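Local coordinates for Poly(beta-D-mannuronate) C5 epimerase (Pseudomonas syringae pv. tomato, PDB 4NK6), which converts beta-D-mannuronate residues of the alginate polymer to alpha-L-guluronate in the periplasm and helps shield the new chain from degradation on its way to export, at residues 105-109 against 119-123; 215-219 against 229-233. All coordinates share one frame; numbering follows the deposited sequence.

Interaction 1: 105-109 against 119-123; sequences PKQFL and ARLPI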
loop_
_atom_site.group_PDB
_atom_site.type_symbol
_atom_site.label_atom_id
_atom_site.label_comp_id
_atom_site.label_asym_id
_atom_site.label_seq_id
_atom_site.Cartn_x
_atom_site.Cartn_y
_atom_site.Cartn_z
ATOM N N PRO A 105 -23.431 -20.544 10.675
ATOM C CA PRO A 105 -23.565 -21.920 10.175
ATOM C C PRO A 105 -22.303 -22.415 9.477
ATOM O O PRO A 105 -21.658 -21.648 8.775
ATOM C CB PRO A 105 -24.717 -21.813 9.172
ATOM C CG PRO A 105 -25.553 -20.700 9.702
ATOM C CD PRO A 105 -24.568 -19.701 10.267
ATOM N N LYS A 106 -21.966 -23.683 9.691
ATOM C CA LYS A 106 -20.763 -24.302 9.132
ATOM C C LYS A 106 -20.583 -24.071 7.621
ATOM O O LYS A 106 -19.458 -23.860 7.145
ATOM C CB LYS A 106 -20.763 -25.805 9.450
ATOM C CG LYS A 106 -19.487 -26.548 9.057
ATOM C CD LYS A 106 -19.548 -28.019 9.490
ATOM C CE LYS A 106 -18.304 -28.797 9.055
ATOM N NZ LYS A 106 -17.056 -28.329 9.733
ATOM N N GLN A 107 -21.683 -24.090 6.871
ATOM C CA GLN A 107 -21.610 -23.894 5.423
ATOM C C GLN A 107 -21.057 -22.521 5.032
ATOM O O GLN A 107 -20.570 -22.346 3.914
ATOM C CB GLN A 107 -22.975 -24.118 4.761
ATOM C CG GLN A 107 -23.986 -23.013 5.021
ATOM C CD GLN A 107 -25.369 -23.338 4.480
ATOM O OE1 GLN A 107 -25.539 -23.631 3.293
ATOM N NE2 GLN A 107 -26.367 -23.292 5.354
ATOM N N PHE A 108 -21.121 -21.550 5.940
ATOM C CA PHE A 108 -20.613 -20.203 5.629
ATOM C C PHE A 108 -19.281 -19.898 6.315
ATOM O O PHE A 108 -18.504 -19.065 5.843
ATOM C CB PHE A 108 -21.648 -19.143 6.004
ATOM C CG PHE A 108 -22.947 -19.286 5.263
ATOM C CD1 PHE A 108 -22.952 -19.559 3.903
ATOM C CD2 PHE A 108 -24.161 -19.156 5.923
ATOM C CE1 PHE A 108 -24.147 -19.702 3.205
ATOM C CE2 PHE A 108 -25.363 -19.297 5.231
ATOM C CZ PHE A 108 -25.350 -19.566 3.866
ATOM N N LEU A 109 -19.032 -20.564 7.435
ATOM C CA LEU A 109 -17.789 -20.382 8.179
ATOM C C LEU A 109 -17.489 -21.671 8.936
ATOM O O LEU A 109 -18.157 -21.996 9.908
ATOM C CB LEU A 109 -17.905 -19.204 9.152
ATOM C CG LEU A 109 -16.645 -18.883 9.960
ATOM C CD1 LEU A 109 -15.444 -18.674 9.040
ATOM C CD2 LEU A 109 -16.863 -17.659 10.847
ATOM N N ALA A 119 -13.915 -19.267 5.379
ATOM C CA ALA A 119 -15.076 -18.384 5.227
ATOM C C ALA A 119 -15.659 -18.523 3.826
ATOM O O ALA A 119 -14.939 -18.392 2.833
ATOM C CB ALA A 119 -14.693 -16.937 5.483
ATOM N N ARG A 120 -16.959 -18.782 3.740
ATOM C CA ARG A 120 -17.592 -18.933 2.431
ATOM C C ARG A 120 -18.587 -17.813 2.136
ATOM O O ARG A 120 -19.416 -17.921 1.238
ATOM C CB ARG A 120 -18.237 -20.316 2.304
ATOM C CG ARG A 120 -17.212 -21.437 2.339
ATOM C CD ARG A 120 -17.801 -22.753 1.887
ATOM N NE ARG A 120 -16.826 -23.838 1.964
ATOM C CZ ARG A 120 -16.640 -24.598 3.041
ATOM N NH1 ARG A 120 -17.356 -24.391 4.135
ATOM N NH2 ARG A 120 -15.740 -25.569 3.022
ATOM N N LEU A 121 -18.491 -16.741 2.914
ATOM C CA LEU A 121 -19.224 -15.506 2.658
ATOM C C LEU A 121 -18.262 -14.363 2.934
ATOM O O LEU A 121 -17.276 -14.553 3.637
ATOM C CB LEU A 121 -20.433 -15.371 3.584
ATOM C CG LEU A 121 -21.643 -16.283 3.371
ATOM C CD1 LEU A 121 -22.740 -15.969 4.396
ATOM C CD2 LEU A 121 -22.181 -16.147 1.946
ATOM N N PRO A 122 -18.535 -13.176 2.371
ATOM C CA PRO A 122 -17.740 -12.014 2.772
ATOM C C PRO A 122 -18.008 -11.693 4.235
ATOM O O PRO A 122 -19.057 -12.056 4.761
ATOM C CB PRO A 122 -18.291 -10.884 1.891
ATOM C CG PRO A 122 -18.964 -11.579 0.727
ATOM C CD PRO A 122 -19.481 -12.869 1.281
ATOM N N ILE A 123 -17.067 -11.021 4.886
ATOM C CA ILE A 123 -17.281 -10.547 6.253
ATOM C C ILE A 123 -17.317 -9.025 6.235
ATOM O O ILE A 123 -16.390 -8.385 5.745
ATOM C CB ILE A 123 -16.149 -11.006 7.196
ATOM C CG1 ILE A 123 -16.135 -12.529 7.313
ATOM C CG2 ILE A 123 -16.300 -10.365 8.582
ATOM C CD1 ILE A 123 -14.946 -13.058 8.101
#
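The backbone of Phe-108 meets that of Arg-120 through a single hydrogen bond across the contact. Arg-120 N donates to Phe-108 O at 2.6 Å, a short and nearly straight bond (N-H...O angle 175°). Ala-119 CA adds a weaker C-H...O contact to the same Phe-108 O. Phe-108 N binds Pro-105 O at 2.9 Å within its own segment. Leu-109 N also binds Pro-105 O, so this carbonyl holds the turn of 105-109 with two bonds.

Leu-109 and Ala-119 form an antiparallel, non-hydrogen-bonded pair. It is the open end of the beta-hairpin 109-113/116-119, which lies in the N-terminal part of the chain. Beyond it, 119-123 leads into strand 123-124 of a long parallel face of the beta-helix.

Apolar contacts lie around this pair. Phe-108 CG lies anti to the carbonyl carbon (chi1 -61°), which sets the ring against Leu-121. Leu-121 CD1 sits over one face of the Phe-108 ring, offset toward the rim, in a CH-pi contact 3.7 Å from the centroid. The opposite face is covered by Gln-107 CG. Leu-109 CD1 touches Ala-119 CB at 4.0 Å. Strand 86-91 flanks the same cluster, with Gln-86 against Phe-108 and Ile-88 against Leu-121.

The Arg-120 side chain runs extended from CG to NE over the carbonyls of the turn. Its CD lies 3.5 Å from Gln-107 O. Lys-106 O lies at the guanidinium edge, 3.7 Å from NH1. A firm polar partner is Glu-168, whose OE1 forms a salt bridge with NE.

Interaction 2: 215-219 against 229-233; sequences SISQY and RGEPT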
loop_
_atom_site.group_PDB
_atom_site.type_symbol
_atom_site.label_atom_id
_atom_site.label_comp_id
_atom_site.label_asym_id
_atom_site.label_seq_id
_atom_site.Cartn_x
_atom_site.Cartn_y
_atom_site.Cartn_z
ATOM N N SER A 215 -6.651 -2.686 0.963
ATOM C CA SER A 215 -6.944 -1.337 0.503
ATOM C C SER A 215 -7.592 -0.541 1.614
ATOM O O SER A 215 -8.580 -0.980 2.188
ATOM C CB SER A 215 -7.906 -1.367 -0.698
ATOM O OG SER A 215 -7.318 -2.007 -1.813
ATOM N N ILE A 216 -7.032 0.634 1.893
ATOM C CA ILE A 216 -7.547 1.553 2.902
ATOM C C ILE A 216 -8.113 2.748 2.140
ATOM O O ILE A 216 -7.402 3.367 1.368
ATOM C CB ILE A 216 -6.402 2.038 3.820
ATOM C CG1 ILE A 216 -5.544 0.849 4.280
ATOM C CG2 ILE A 216 -6.940 2.834 4.996
ATOM C CD1 ILE A 216 -6.302 -0.152 5.182
ATOM N N SER A 217 -9.379 3.095 2.345
ATOM C CA SER A 217 -9.986 4.059 1.436
ATOM C C SER A 217 -11.096 4.918 2.007
ATOM O O SER A 217 -12.040 4.419 2.620
ATOM C CB SER A 217 -10.523 3.330 0.191
ATOM O OG SER A 217 -11.028 4.239 -0.776
ATOM N N GLN A 218 -10.999 6.219 1.768
ATOM C CA GLN A 218 -12.145 7.091 1.965
ATOM C C GLN A 218 -13.269 6.622 1.033
ATOM O O GLN A 218 -13.003 6.004 -0.005
ATOM C CB GLN A 218 -11.744 8.539 1.659
ATOM C CG GLN A 218 -12.860 9.576 1.771
ATOM C CD GLN A 218 -13.523 9.608 3.152
ATOM O OE1 GLN A 218 -14.383 8.785 3.456
ATOM N NE2 GLN A 218 -13.127 10.567 3.981
ATOM N N TYR A 219 -14.518 6.899 1.397
ATOM C CA TYR A 219 -15.648 6.627 0.509
ATOM C C TYR A 219 -15.503 7.420 -0.794
ATOM O O TYR A 219 -14.710 8.364 -0.867
ATOM C CB TYR A 219 -16.967 7.014 1.179
ATOM C CG TYR A 219 -17.367 6.133 2.341
ATOM C CD1 TYR A 219 -17.918 4.878 2.124
ATOM C CD2 TYR A 219 -17.212 6.566 3.658
ATOM C CE1 TYR A 219 -18.290 4.067 3.180
ATOM C CE2 TYR A 219 -17.585 5.763 4.722
ATOM C CZ TYR A 219 -18.128 4.514 4.473
ATOM O OH TYR A 219 -18.504 3.699 5.515
ATOM N N ARG A 229 -17.230 11.048 7.003
ATOM C CA ARG A 229 -16.789 10.164 8.071
ATOM C C ARG A 229 -15.394 10.463 8.621
ATOM O O ARG A 229 -15.046 10.018 9.714
ATOM C CB ARG A 229 -16.847 8.710 7.595
ATOM C CG ARG A 229 -18.250 8.139 7.552
ATOM C CD ARG A 229 -18.947 8.356 8.881
ATOM N NE ARG A 229 -20.152 7.544 9.011
ATOM C CZ ARG A 229 -21.393 8.020 8.969
ATOM N NH1 ARG A 229 -22.420 7.191 9.105
ATOM N NH2 ARG A 229 -21.614 9.320 8.795
ATOM N N GLY A 230 -14.591 11.207 7.878
ATOM C CA GLY A 230 -13.209 11.385 8.276
ATOM C C GLY A 230 -12.365 10.325 7.595
ATOM O O GLY A 230 -12.824 9.215 7.311
ATOM N N GLU A 231 -11.118 10.665 7.319
ATOM C CA GLU A 231 -10.275 9.774 6.543
ATOM C C GLU A 231 -9.875 8.555 7.376
ATOM O O GLU A 231 -9.661 8.664 8.588
ATOM C CB GLU A 231 -9.066 10.548 6.015
ATOM C CG GLU A 231 -9.488 11.834 5.312
ATOM C CD GLU A 231 -8.343 12.579 4.657
ATOM O OE1 GLU A 231 -7.307 12.796 5.318
ATOM O OE2 GLU A 231 -8.487 12.961 3.478
ATOM N N PRO A 232 -9.803 7.380 6.737
ATOM C CA PRO A 232 -9.459 6.174 7.497
ATOM C C PRO A 232 -8.004 6.233 7.957
ATOM O O PRO A 232 -7.228 7.023 7.417
ATOM C CB PRO A 232 -9.648 5.050 6.471
ATOM C CG PRO A 232 -9.390 5.724 5.133
ATOM C CD PRO A 232 -9.932 7.123 5.290
ATOM N N THR A 233 -7.646 5.427 8.951
ATOM C CA THR A 233 -6.259 5.346 9.397
ATOM C C THR A 233 -5.959 3.969 9.992
ATOM O O THR A 233 -6.818 3.078 9.983
ATOM C CB THR A 233 -5.929 6.437 10.411
ATOM O OG1 THR A 233 -4.505 6.525 10.577
ATOM C CG2 THR A 233 -6.603 6.149 11.765
HETATM O O HOH W 1 -11.170 12.637 2.465
HETATM O O HOH W 2 -19.467 4.547 8.039
#
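Tyr-219 OH is gripped from two sources: a water that donates to it at 2.8 Å, and Glu-153 OE2. The same water accepts from Arg-229 NE at 3.2 Å, so it links the two segments. Arg-229 NE also makes a salt bridge with Glu-127, while NH2 binds Leu-227 O.

The contact belongs to the right-handed parallel beta-helix. Strand 215-217 lies between strands 186-188 and 246-251 of one parallel face. The chain then leaves the face, forms helix 221-227 and runs through 229-233 into strand 233-236, which belongs to a different parallel sheet of the coil. The two segments run nearly antiparallel where they touch, yet no direct hydrogen bond joins them.

Apolar packing and water take that place. Pro-232 packs on strand 215-217. Its CG lies 3.8 Å from Ile-216 CG2 and also presses on the peptide between Ser-217 and Gln-218. At the other end, Arg-229 CG approaches the Tyr-219 ring obliquely, 3.8 Å from CE2. The ring and guanidinium planes are almost perpendicular (89°). Trp-189 stacks with the same ring.

Ser-217 OG donates to Gln-218 O and is also hydrogen-bonded to NZ of the dimethylated Lys-210. Its side chain is about 9 Å from that of His-274, the inferred proton acceptor.

Gln-218 folds back at chi2 (57°), which brings its amide over its own backbone. OE1 then accepts from Tyr-219 N at 2.8 Å, in the carbonyl plane and on a lone pair. This bond fixes the amide, and NE2 donates to a second water at 3.2 Å. That water donates to Glu-231 OE2 at 2.9 Å, while Glu-231 OE1 bonds to His-278 NE2.

How the interactions relate
Interaction 1 comes first in the chain, and interaction 2 follows it in series. Their centres are 26 Å apart, and their nearest atoms are about 11 Å apart without touching. Each closes a short excursion between segments ten residues apart: a beta-hairpin in interaction 1, helix 221-227 in interaction 2. They share the long parallel face, in which strands 123-124, 150-152, 186-188 and 215-217 follow one another as neighbours. Interaction 1 joins elements toward the N-terminal end of the coil, 27 Å from the chain centre. Interaction 2, 13 Å from that centre, lies on the face leading toward strand 269-274, nearer the inferred active site though not in contact with it.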